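Local coordinates for DNA alpha-glucosyltransferase (Enterobacteria phage T4, PDB 1XV5), which is a phage glucosyltransferase of the GT-B class, with two domains each built round a parallel beta sheet, at residues T340-G345 against Y379-Q384; F358-E363 against D372-K377. One frame throughout, in Å; residues are numbered along the deposited sequence.

Interaction 1 of 2, residues T340-G345 against Y379-Q384; sequences TSHDSG and YEFLYQ
The Phe381 ring has the methylene of Ser344 over one face, and its CE1 corner lies over one face of the His342 imidazole. Ser344 CB sits 3.6 Å from Phe381 CG. Ser344 CB is 3.8 Å from the centroid of the Phe381 ring and 22° off the ring normal, so this is a CH-pi contact displaced toward the CG side of the ring. Phe381 CE1 comes 3.6 Å from His342 CG, off-centre above the imidazole. The two rings meet obliquely, with planes at 45° and centroids 5.2 Å apart.

Phe381 reaches out from helix 368-386 with CG anti to the backbone N (chi1 -178°). This carries the ring across to the loop that precedes strand 347-349. His342 has CG anti to its carbonyl carbon, which turns the imidazole toward the corner of the phenyl ring. The loop backbone bends between the two loop residues, where Asp343 is the centre of an inverse gamma turn.

Phe332 also stacks on Phe381 and meets His342 edge-to-face, so the two rings belong to a small aromatic cluster. Ile346 adds an aliphatic neighbour to Phe381. Two weak hydrogen bonds stay within the loop, His342 ND1 to Pro338 O and Ser344 OG to Ile346 N.

The contact joins the loop to helix 368-386, the next-to-last helix of the chain. Its chemistry is apolar, although a serine and a histidine supply the loop side: they offer carbon and a ring face to the buried phenyl. The contact probably rests on shape and dispersion.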
# COMPACT_ATOMS: atom_id res chain seq x y z
N THR A 340 18.22 2.08 -6.10
CA THR A 340 19.07 3.26 -6.22
C THR A 340 20.21 3.12 -7.23
O THR A 340 20.83 4.12 -7.60
CB THR A 340 19.69 3.64 -4.85
OG1 THR A 340 20.16 2.45 -4.20
CG2 THR A 340 18.66 4.33 -3.96
N SER A 341 20.48 1.90 -7.68
CA SER A 341 21.56 1.69 -8.64
C SER A 341 21.17 1.99 -10.08
O SER A 341 21.96 1.76 -11.00
CB SER A 341 22.06 0.24 -8.55
OG SER A 341 21.07 -0.68 -8.99
N HIS A 342 19.97 2.52 -10.29
CA HIS A 342 19.51 2.83 -11.63
C HIS A 342 19.28 4.31 -11.91
O HIS A 342 19.03 5.10 -11.00
CB HIS A 342 18.20 2.10 -11.93
CG HIS A 342 18.32 0.61 -11.91
ND1 HIS A 342 18.35 -0.12 -10.74
CD2 HIS A 342 18.44 -0.29 -12.92
CE1 HIS A 342 18.48 -1.40 -11.03
NE2 HIS A 342 18.53 -1.53 -12.34
N ASP A 343 19.37 4.66 -13.19
CA ASP A 343 19.12 6.01 -13.65
C ASP A 343 17.62 5.97 -13.91
O ASP A 343 17.17 5.86 -15.05
CB ASP A 343 19.89 6.29 -14.94
CG ASP A 343 19.57 7.65 -15.53
OD1 ASP A 343 18.95 8.47 -14.83
OD2 ASP A 343 19.95 7.89 -16.69
N SER A 344 16.85 6.04 -12.83
CA SER A 344 15.40 5.93 -12.88
C SER A 344 14.60 7.23 -12.92
O SER A 344 13.40 7.20 -13.15
CB SER A 344 14.94 5.12 -11.68
OG SER A 344 15.26 5.81 -10.49
N GLY A 345 15.25 8.36 -12.66
CA GLY A 345 14.53 9.62 -12.65
C GLY A 345 14.00 9.92 -11.26
O GLY A 345 13.55 11.03 -10.99
N TYR A 379 8.52 6.64 -14.69
CA TYR A 379 7.34 5.88 -15.07
C TYR A 379 7.73 4.51 -15.61
O TYR A 379 7.17 3.49 -15.19
CB TYR A 379 6.53 6.64 -16.12
CG TYR A 379 5.45 5.80 -16.77
CD1 TYR A 379 5.67 5.16 -17.99
CD2 TYR A 379 4.22 5.60 -16.14
CE1 TYR A 379 4.69 4.35 -18.57
CE2 TYR A 379 3.23 4.79 -16.71
CZ TYR A 379 3.48 4.17 -17.92
OH TYR A 379 2.52 3.36 -18.49
N GLU A 380 8.68 4.47 -16.54
CA GLU A 380 9.10 3.20 -17.13
C GLU A 380 9.74 2.28 -16.09
O GLU A 380 9.50 1.08 -16.09
CB GLU A 380 10.08 3.44 -18.28
CG GLU A 380 10.58 2.14 -18.92
CD GLU A 380 9.46 1.34 -19.57
OE1 GLU A 380 9.68 0.14 -19.86
OE2 GLU A 380 8.37 1.89 -19.79
N PHE A 381 10.56 2.85 -15.21
CA PHE A 381 11.23 2.06 -14.19
C PHE A 381 10.23 1.40 -13.24
O PHE A 381 10.32 0.20 -12.96
CB PHE A 381 12.17 2.94 -13.37
CG PHE A 381 12.95 2.20 -12.32
CD1 PHE A 381 13.99 1.35 -12.68
CD2 PHE A 381 12.64 2.35 -10.97
CE1 PHE A 381 14.73 0.67 -11.71
CE2 PHE A 381 13.37 1.67 -10.00
CZ PHE A 381 14.41 0.82 -10.37
N LEU A 382 9.28 2.19 -12.75
CA LEU A 382 8.28 1.67 -11.82
C LEU A 382 7.36 0.68 -12.52
O LEU A 382 6.91 -0.29 -11.91
CB LEU A 382 7.50 2.83 -11.21
CG LEU A 382 8.38 3.75 -10.35
CD1 LEU A 382 7.57 4.94 -9.86
CD2 LEU A 382 8.94 2.96 -9.16
N TYR A 383 7.09 0.91 -13.80
CA TYR A 383 6.25 -0.00 -14.57
C TYR A 383 6.95 -1.36 -14.63
O TYR A 383 6.36 -2.41 -14.34
CB TYR A 383 6.07 0.55 -15.99
CG TYR A 383 5.56 -0.46 -16.98
CD1 TYR A 383 4.24 -0.90 -16.95
CD2 TYR A 383 6.41 -1.00 -17.95
CE1 TYR A 383 3.78 -1.86 -17.85
CE2 TYR A 383 5.96 -1.95 -18.86
CZ TYR A 383 4.64 -2.38 -18.81
OH TYR A 383 4.18 -3.31 -19.71
N GLN A 384 8.23 -1.35 -15.01
CA GLN A 384 9.01 -2.57 -15.10
C GLN A 384 9.12 -3.26 -13.75
O GLN A 384 9.13 -4.48 -13.66
CB GLN A 384 10.42 -2.26 -15.63
CG GLN A 384 10.46 -1.88 -17.10
CD GLN A 384 10.17 -3.07 -18.00
OE1 GLN A 384 9.80 -2.91 -19.17
NE2 GLN A 384 10.34 -4.27 -17.47

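Interaction 2 of 2, residues F358-E363 against D372-K377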
# COMPACT_ATOMS: atom_id res chain seq x y z
N PHE A 358 17.40 18.98 -2.46
CA PHE A 358 16.70 20.15 -2.94
C PHE A 358 17.36 20.74 -4.19
O PHE A 358 16.68 21.29 -5.05
CB PHE A 358 16.61 21.22 -1.85
CG PHE A 358 15.78 22.40 -2.24
CD1 PHE A 358 14.48 22.21 -2.72
CD2 PHE A 358 16.28 23.69 -2.15
CE1 PHE A 358 13.70 23.29 -3.11
CE2 PHE A 358 15.51 24.79 -2.53
CZ PHE A 358 14.22 24.59 -3.02
N GLU A 359 18.68 20.60 -4.30
CA GLU A 359 19.38 21.11 -5.47
C GLU A 359 18.90 20.40 -6.73
O GLU A 359 18.74 21.01 -7.78
CB GLU A 359 20.89 20.95 -5.31
CG GLU A 359 21.48 21.88 -4.26
CD GLU A 359 21.29 23.35 -4.61
OE1 GLU A 359 21.42 24.21 -3.71
OE2 GLU A 359 21.01 23.65 -5.79
N ARG A 360 18.65 19.10 -6.61
CA ARG A 360 18.18 18.32 -7.75
C ARG A 360 16.76 18.76 -8.10
O ARG A 360 16.40 18.87 -9.27
CB ARG A 360 18.22 16.82 -7.41
CG ARG A 360 17.80 15.90 -8.56
CD ARG A 360 18.61 16.12 -9.83
NE ARG A 360 18.36 15.08 -10.82
CZ ARG A 360 18.79 15.09 -12.08
NH1 ARG A 360 19.52 16.11 -12.52
NH2 ARG A 360 18.51 14.08 -12.89
N ILE A 361 15.95 19.01 -7.07
CA ILE A 361 14.58 19.46 -7.27
C ILE A 361 14.58 20.80 -8.01
O ILE A 361 13.79 21.01 -8.93
CB ILE A 361 13.86 19.60 -5.91
CG1 ILE A 361 13.62 18.21 -5.32
CG2 ILE A 361 12.55 20.36 -6.08
CD1 ILE A 361 13.04 18.23 -3.91
N LYS A 362 15.46 21.71 -7.60
CA LYS A 362 15.53 23.00 -8.26
C LYS A 362 15.98 22.84 -9.71
O LYS A 362 15.54 23.58 -10.59
CB LYS A 362 16.48 23.94 -7.51
CG LYS A 362 15.95 24.40 -6.16
CD LYS A 362 16.80 25.50 -5.55
CE LYS A 362 18.20 25.02 -5.21
NZ LYS A 362 19.05 26.14 -4.71
N GLU A 363 16.85 21.87 -9.96
CA GLU A 363 17.34 21.62 -11.31
C GLU A 363 16.20 21.19 -12.23
O GLU A 363 16.03 21.73 -13.32
CB GLU A 363 18.44 20.56 -11.29
CG GLU A 363 18.90 20.10 -12.66
CD GLU A 363 20.12 19.21 -12.60
OE1 GLU A 363 20.22 18.39 -11.66
OE2 GLU A 363 20.99 19.32 -13.50
N ASP A 372 10.63 16.42 -17.98
CA ASP A 372 9.92 15.42 -18.77
C ASP A 372 10.74 14.15 -18.95
O ASP A 372 10.22 13.04 -18.79
CB ASP A 372 9.54 16.00 -20.14
CG ASP A 372 8.04 16.07 -20.35
OD1 ASP A 372 7.61 16.79 -21.27
OD2 ASP A 372 7.29 15.39 -19.61
N ARG A 373 12.01 14.29 -19.29
CA ARG A 373 12.86 13.12 -19.47
C ARG A 373 12.93 12.31 -18.18
O ARG A 373 12.82 11.09 -18.20
CB ARG A 373 14.28 13.52 -19.88
CG ARG A 373 14.40 14.08 -21.29
CD ARG A 373 15.85 14.06 -21.77
NE ARG A 373 16.70 14.98 -21.01
CZ ARG A 373 16.74 16.29 -21.19
NH1 ARG A 373 15.98 16.86 -22.11
NH2 ARG A 373 17.55 17.04 -20.46
N GLU A 374 13.10 13.01 -17.06
CA GLU A 374 13.21 12.32 -15.77
C GLU A 374 11.96 11.56 -15.38
O GLU A 374 12.05 10.42 -14.92
CB GLU A 374 13.60 13.31 -14.68
CG GLU A 374 15.00 13.89 -14.87
CD GLU A 374 16.07 12.82 -14.97
OE1 GLU A 374 16.24 12.05 -13.99
OE2 GLU A 374 16.75 12.74 -16.01
N ARG A 375 10.78 12.16 -15.54
CA ARG A 375 9.58 11.43 -15.16
C ARG A 375 9.27 10.30 -16.13
O ARG A 375 8.67 9.30 -15.75
CB ARG A 375 8.38 12.37 -15.01
CG ARG A 375 7.97 13.13 -16.24
CD ARG A 375 6.61 13.80 -16.02
NE ARG A 375 6.16 14.52 -17.20
CZ ARG A 375 4.92 14.94 -17.40
NH1 ARG A 375 3.99 14.70 -16.48
NH2 ARG A 375 4.60 15.57 -18.51
N GLU A 376 9.67 10.43 -17.40
CA GLU A 376 9.43 9.34 -18.34
C GLU A 376 10.27 8.15 -17.88
O GLU A 376 9.85 7.00 -17.98
CB GLU A 376 9.82 9.74 -19.77
CG GLU A 376 8.83 10.70 -20.44
CD GLU A 376 7.53 10.03 -20.86
OE1 GLU A 376 6.61 10.75 -21.30
OE2 GLU A 376 7.42 8.79 -20.76
N LYS A 377 11.46 8.43 -17.35
CA LYS A 377 12.32 7.36 -16.85
C LYS A 377 11.70 6.71 -15.61
O LYS A 377 11.69 5.49 -15.48
CB LYS A 377 13.72 7.88 -16.51
CG LYS A 377 14.59 8.12 -17.74
CD LYS A 377 16.03 8.45 -17.38
CE LYS A 377 16.15 9.80 -16.70
NZ LYS A 377 17.58 10.21 -16.56
O HOH W 1 19.80 13.72 -15.74
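A salt-bridge network of Arg360, Glu363, Glu374 and Lys377 links two consecutive helices, 354-365 and 368-386. Arg360 NH2 meets Glu374 OE1 at 3.2 Å, a salt bridge between the helices. The carboxylate oxygen lies at the guanidinium edge, near its plane, but the two flat groups are turned 68° apart. Of the guanidinium nitrogens, NH2 alone touches Glu374.

A water adds a second link. It accepts from Arg360 NH2 at 3.1 Å and donates to Glu374 OE2 at 3.2 Å. Each end also has a partner on its own helix. Arg360 NH1 and Glu363 OE1 form a salt bridge modelled at 2.5 Å, unusually short, so its detail is doubtful. Lys377 NZ meets Glu374 OE2 on the syn side, tilted out of the carboxylate plane, at 2.7 Å. Glu374 thus stands between two cations, which would probably favour its charged form. A bend at chi2 (55°) helps bring the end of Arg360 toward Glu374.

Glu374 is buried and also rests on Ile319 of strand 319-323. Next to it on the helix, Arg375 touches the same residue. On helix 354-365, Ile361 packs on helix 212-223 and strand 288-293, so both helices lie against the second parallel sheet.

How the interactions relate
From the N terminus, the chain first completes the sheet that begins with strand 3-8. The later sheet and its helices hold both contacts. Loop 340-345 comes first, followed by strand 347-349 and helix 354-365. Helix 368-386 then supplies the second partner of each contact. Interaction 2 closes a short loop of eight residues between its segments. It is nested inside the 33-residue loop closed by interaction 1. Their centres are about 13 Å apart. They meet directly where Asp343 OD1 forms a 2.8 Å salt bridge with Lys377 NZ. Helix 368-386 thus ties loop 340-345, just before strand 347-349, and helix 354-365 together.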